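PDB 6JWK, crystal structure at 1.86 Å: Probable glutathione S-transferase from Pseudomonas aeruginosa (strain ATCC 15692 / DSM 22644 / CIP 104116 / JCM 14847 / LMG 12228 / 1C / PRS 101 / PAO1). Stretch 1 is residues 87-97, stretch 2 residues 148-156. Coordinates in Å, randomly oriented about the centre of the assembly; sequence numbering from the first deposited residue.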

# COMPACT_ATOMS: atom_id res chain seq x y z
N PRO B 87 -17.61 -6.46 -5.41
CA PRO B 87 -16.33 -6.22 -6.07
C PRO B 87 -16.04 -4.77 -6.43
O PRO B 87 -14.95 -4.28 -6.19
CB PRO B 87 -16.42 -7.00 -7.39
CG PRO B 87 -17.40 -8.09 -7.08
CD PRO B 87 -18.40 -7.47 -6.14
N LEU B 88 -17.06 -4.10 -6.96
CA LEU B 88 -16.96 -2.67 -7.25
C LEU B 88 -16.74 -1.88 -5.94
O LEU B 88 -15.81 -1.02 -5.91
CB LEU B 88 -18.20 -2.20 -7.99
CG LEU B 88 -18.21 -0.70 -8.21
CD1 LEU B 88 -17.00 -0.31 -9.02
CD2 LEU B 88 -19.48 -0.22 -8.88
N HIS B 89 -17.52 -2.13 -4.90
CA HIS B 89 -17.44 -1.37 -3.63
C HIS B 89 -16.07 -1.67 -3.03
O HIS B 89 -15.48 -0.76 -2.42
CB HIS B 89 -18.63 -1.73 -2.71
CG HIS B 89 -19.95 -1.40 -3.33
ND1 HIS B 89 -21.14 -1.79 -2.78
CD2 HIS B 89 -20.26 -0.73 -4.47
CE1 HIS B 89 -22.14 -1.41 -3.56
NE2 HIS B 89 -21.63 -0.72 -4.57
N ARG B 90 -15.59 -2.90 -3.16
CA ARG B 90 -14.26 -3.28 -2.61
C ARG B 90 -13.16 -2.48 -3.36
O ARG B 90 -12.29 -1.86 -2.67
CB ARG B 90 -14.03 -4.79 -2.70
CG ARG B 90 -12.67 -5.19 -2.12
CD ARG B 90 -12.46 -6.66 -1.88
NE ARG B 90 -12.68 -7.40 -3.09
CZ ARG B 90 -13.81 -8.02 -3.42
NH1 ARG B 90 -13.88 -8.70 -4.55
NH2 ARG B 90 -14.87 -7.98 -2.62
N ALA B 91 -13.21 -2.44 -4.70
CA ALA B 91 -12.19 -1.73 -5.52
C ALA B 91 -12.15 -0.26 -5.11
O ALA B 91 -11.07 0.29 -4.95
CB ALA B 91 -12.45 -1.89 -7.00
N GLN B 92 -13.33 0.34 -4.87
CA GLN B 92 -13.43 1.77 -4.47
C GLN B 92 -12.87 1.98 -3.06
O GLN B 92 -12.17 2.95 -2.85
CB GLN B 92 -14.90 2.17 -4.62
CG GLN B 92 -15.27 2.35 -6.08
CD GLN B 92 -16.72 2.71 -6.29
OE1 GLN B 92 -17.59 2.37 -5.49
NE2 GLN B 92 -17.00 3.31 -7.44
N ALA B 93 -13.19 1.11 -2.11
CA ALA B 93 -12.68 1.22 -0.72
C ALA B 93 -11.16 1.02 -0.74
O ALA B 93 -10.43 1.83 -0.15
CB ALA B 93 -13.43 0.23 0.13
N LEU B 94 -10.66 0.01 -1.47
CA LEU B 94 -9.19 -0.24 -1.54
C LEU B 94 -8.49 0.91 -2.26
O LEU B 94 -7.38 1.25 -1.84
CB LEU B 94 -8.88 -1.58 -2.20
CG LEU B 94 -9.40 -2.80 -1.44
CD1 LEU B 94 -9.21 -4.09 -2.27
CD2 LEU B 94 -8.72 -2.89 -0.10
N GLU B 95 -9.14 1.57 -3.20
CA GLU B 95 -8.52 2.70 -3.93
C GLU B 95 -8.22 3.81 -2.91
O GLU B 95 -7.10 4.41 -2.97
CB GLU B 95 -9.33 3.19 -5.13
CG GLU B 95 -8.77 4.50 -5.72
CD GLU B 95 -8.66 4.76 -7.23
OE1 GLU B 95 -9.72 4.76 -7.84
OE2 GLU B 95 -7.51 5.12 -7.77
N LEU B 96 -9.20 4.14 -2.06
CA LEU B 96 -9.01 5.23 -1.08
C LEU B 96 -8.04 4.78 0.01
O LEU B 96 -7.18 5.58 0.39
CB LEU B 96 -10.38 5.63 -0.52
CG LEU B 96 -10.37 6.79 0.46
CD1 LEU B 96 -9.56 7.96 -0.04
CD2 LEU B 96 -11.80 7.21 0.73
N ALA B 97 -8.17 3.58 0.52
CA ALA B 97 -7.26 3.06 1.58
C ALA B 97 -5.80 3.06 1.08
O ALA B 97 -4.92 3.45 1.86
CB ALA B 97 -7.70 1.68 2.05
N ARG B 148 -17.15 11.21 -4.26
CA ARG B 148 -17.66 10.53 -5.48
C ARG B 148 -18.04 9.09 -5.24
O ARG B 148 -18.91 8.61 -5.95
CB ARG B 148 -16.63 10.60 -6.62
CG ARG B 148 -16.36 12.05 -6.95
CD ARG B 148 -15.98 12.32 -8.36
NE ARG B 148 -15.96 13.75 -8.57
CZ ARG B 148 -15.60 14.32 -9.70
NH1 ARG B 148 -15.30 13.56 -10.73
NH2 ARG B 148 -15.62 15.63 -9.81
N HIS B 149 -17.46 8.38 -4.27
CA HIS B 149 -17.64 6.91 -4.24
C HIS B 149 -18.23 6.39 -2.93
O HIS B 149 -18.48 5.18 -2.87
CB HIS B 149 -16.32 6.20 -4.57
CG HIS B 149 -15.81 6.53 -5.94
ND1 HIS B 149 -14.45 6.61 -6.23
CD2 HIS B 149 -16.46 6.77 -7.10
CE1 HIS B 149 -14.30 6.94 -7.51
NE2 HIS B 149 -15.52 7.08 -8.06
N ARG B 150 -18.33 7.21 -1.89
CA ARG B 150 -18.84 6.72 -0.59
C ARG B 150 -20.21 6.06 -0.77
O ARG B 150 -20.99 6.46 -1.66
CB ARG B 150 -18.94 7.83 0.45
CG ARG B 150 -20.11 8.78 0.23
CD ARG B 150 -19.91 10.03 1.04
NE ARG B 150 -19.77 9.76 2.46
CZ ARG B 150 -19.32 10.64 3.35
NH1 ARG B 150 -18.92 11.84 3.00
NH2 ARG B 150 -19.24 10.30 4.61
N ARG B 151 -20.51 5.08 0.06
CA ARG B 151 -21.82 4.38 -0.01
C ARG B 151 -22.77 4.92 1.06
O ARG B 151 -23.95 4.61 0.97
CB ARG B 151 -21.62 2.87 0.07
CG ARG B 151 -20.79 2.32 -1.08
CD ARG B 151 -21.63 2.27 -2.35
NE ARG B 151 -20.85 2.47 -3.56
CZ ARG B 151 -21.37 2.52 -4.77
NH1 ARG B 151 -22.69 2.40 -4.90
NH2 ARG B 151 -20.59 2.73 -5.83
N GLY B 152 -22.27 5.62 2.07
CA GLY B 152 -23.06 5.97 3.26
C GLY B 152 -22.36 6.99 4.15
O GLY B 152 -21.53 7.78 3.64
N ALA B 153 -22.80 7.01 5.40
CA ALA B 153 -22.29 7.88 6.48
C ALA B 153 -20.80 7.62 6.55
O ALA B 153 -20.05 8.57 6.75
CB ALA B 153 -22.95 7.56 7.80
N PHE B 154 -20.43 6.36 6.37
CA PHE B 154 -19.01 5.94 6.21
C PHE B 154 -18.79 5.57 4.74
O PHE B 154 -19.77 5.41 3.99
CB PHE B 154 -18.66 4.80 7.16
CG PHE B 154 -18.97 5.10 8.61
CD1 PHE B 154 -18.04 5.75 9.40
CD2 PHE B 154 -20.26 4.87 9.11
CE1 PHE B 154 -18.34 6.06 10.72
CE2 PHE B 154 -20.54 5.15 10.44
CZ PHE B 154 -19.59 5.74 11.23
N PHE B 155 -17.54 5.32 4.37
CA PHE B 155 -17.19 5.09 2.95
C PHE B 155 -17.97 3.87 2.43
O PHE B 155 -18.53 3.93 1.33
CB PHE B 155 -15.69 4.91 2.71
CG PHE B 155 -15.42 4.88 1.24
CD1 PHE B 155 -15.49 3.68 0.53
CD2 PHE B 155 -15.15 6.04 0.55
CE1 PHE B 155 -15.27 3.66 -0.82
CE2 PHE B 155 -14.92 6.01 -0.81
CZ PHE B 155 -14.99 4.83 -1.50
N ALA B 156 -17.94 2.78 3.17
CA ALA B 156 -18.47 1.51 2.69
C ALA B 156 -19.98 1.44 2.95
O ALA B 156 -20.58 0.49 2.49
CB ALA B 156 -17.73 0.35 3.29
O HOH W 1 -18.06 2.58 -2.81
O HOH W 2 -12.56 5.29 -4.22

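Residues 87-97 form an unbroken helical segment whose i to i+4 backbone hydrogen bonds include Gln92 N to Leu88 O and Ala93 N to His89 O, both 3.0 Å. The second stretch begins as the last turn of another helix. Arg150 is the first residue to leave helical phi/psi, and the chain beyond it turns back on itself, tied by a hydrogen bond from Arg151 N to Phe155 O at 2.6 Å. Across the stretches the backbones come nearest at two places, Gln92 CA to His149 CA at 6.6 Å and Ala93 CA to Ala156 CA at 6.7 Å. With backbone hydrogen-bonding groups of the first stretch largely spent within its helix, side chains and two waters do most of the joining, and 422 Å² of surface is buried.

Gln92 is the hub. Its CA-to-CB bond points toward the second stretch, and an extended chi2 (t) carries the amide out to the loop. There Arg151 NH2 donates a hydrogen bond to Gln92 OE1, 3.0 Å long with an N-H...O angle of 160°; the acceptor lies near the guanidinium plane, where the N-H bonds point. From the same amide group, Gln92 NE2 lies over one face of the His149 ring, 3.5 Å from His149 CD2. A neutral amide suits this place because it offers a carbonyl acceptor to the cation and a flat, polar group to the imidazole.

The face of the same guanidinium meets His89. His89 NE2 lies 3.3 Å from Arg151 CZ, over one face, so despite the proximity the N-H bonds are poorly aimed at it. Arg151 CD sits over the imidazole, 3.8 Å from the centroid of the His89 ring and 12° off its normal, a CH-pi contact. Arginine thus serves twice: its methylene packs on a ring while its charged end finds an acceptor.

Water 1 donates hydrogen bonds from its O to Gln92 OE1 at 2.7 Å and to His149 O at 2.6 Å, and accepts one from Arg151 NE at 2.9 Å. The O of water 2 lies 2.7 Å from Gln92 O, to which the water donates, and 3.1 Å from His149 ND1, to which it is also hydrogen-bonded.

Farther along the helix the chemistry turns apolar. The CA-to-CB bond of buried Phe155 points toward the helix, and with chi1 t its ring lies against Gln92, Ala93 and Leu96. Ala93 CB and Ala93 N lie 4.0 and 3.5 Å from Phe155 CE1; a methyl group is a fitting apolar neighbour for an aromatic ring. One turn on from Gln92, Leu96 CD2 packs 3.6 Å from Phe155 CD2.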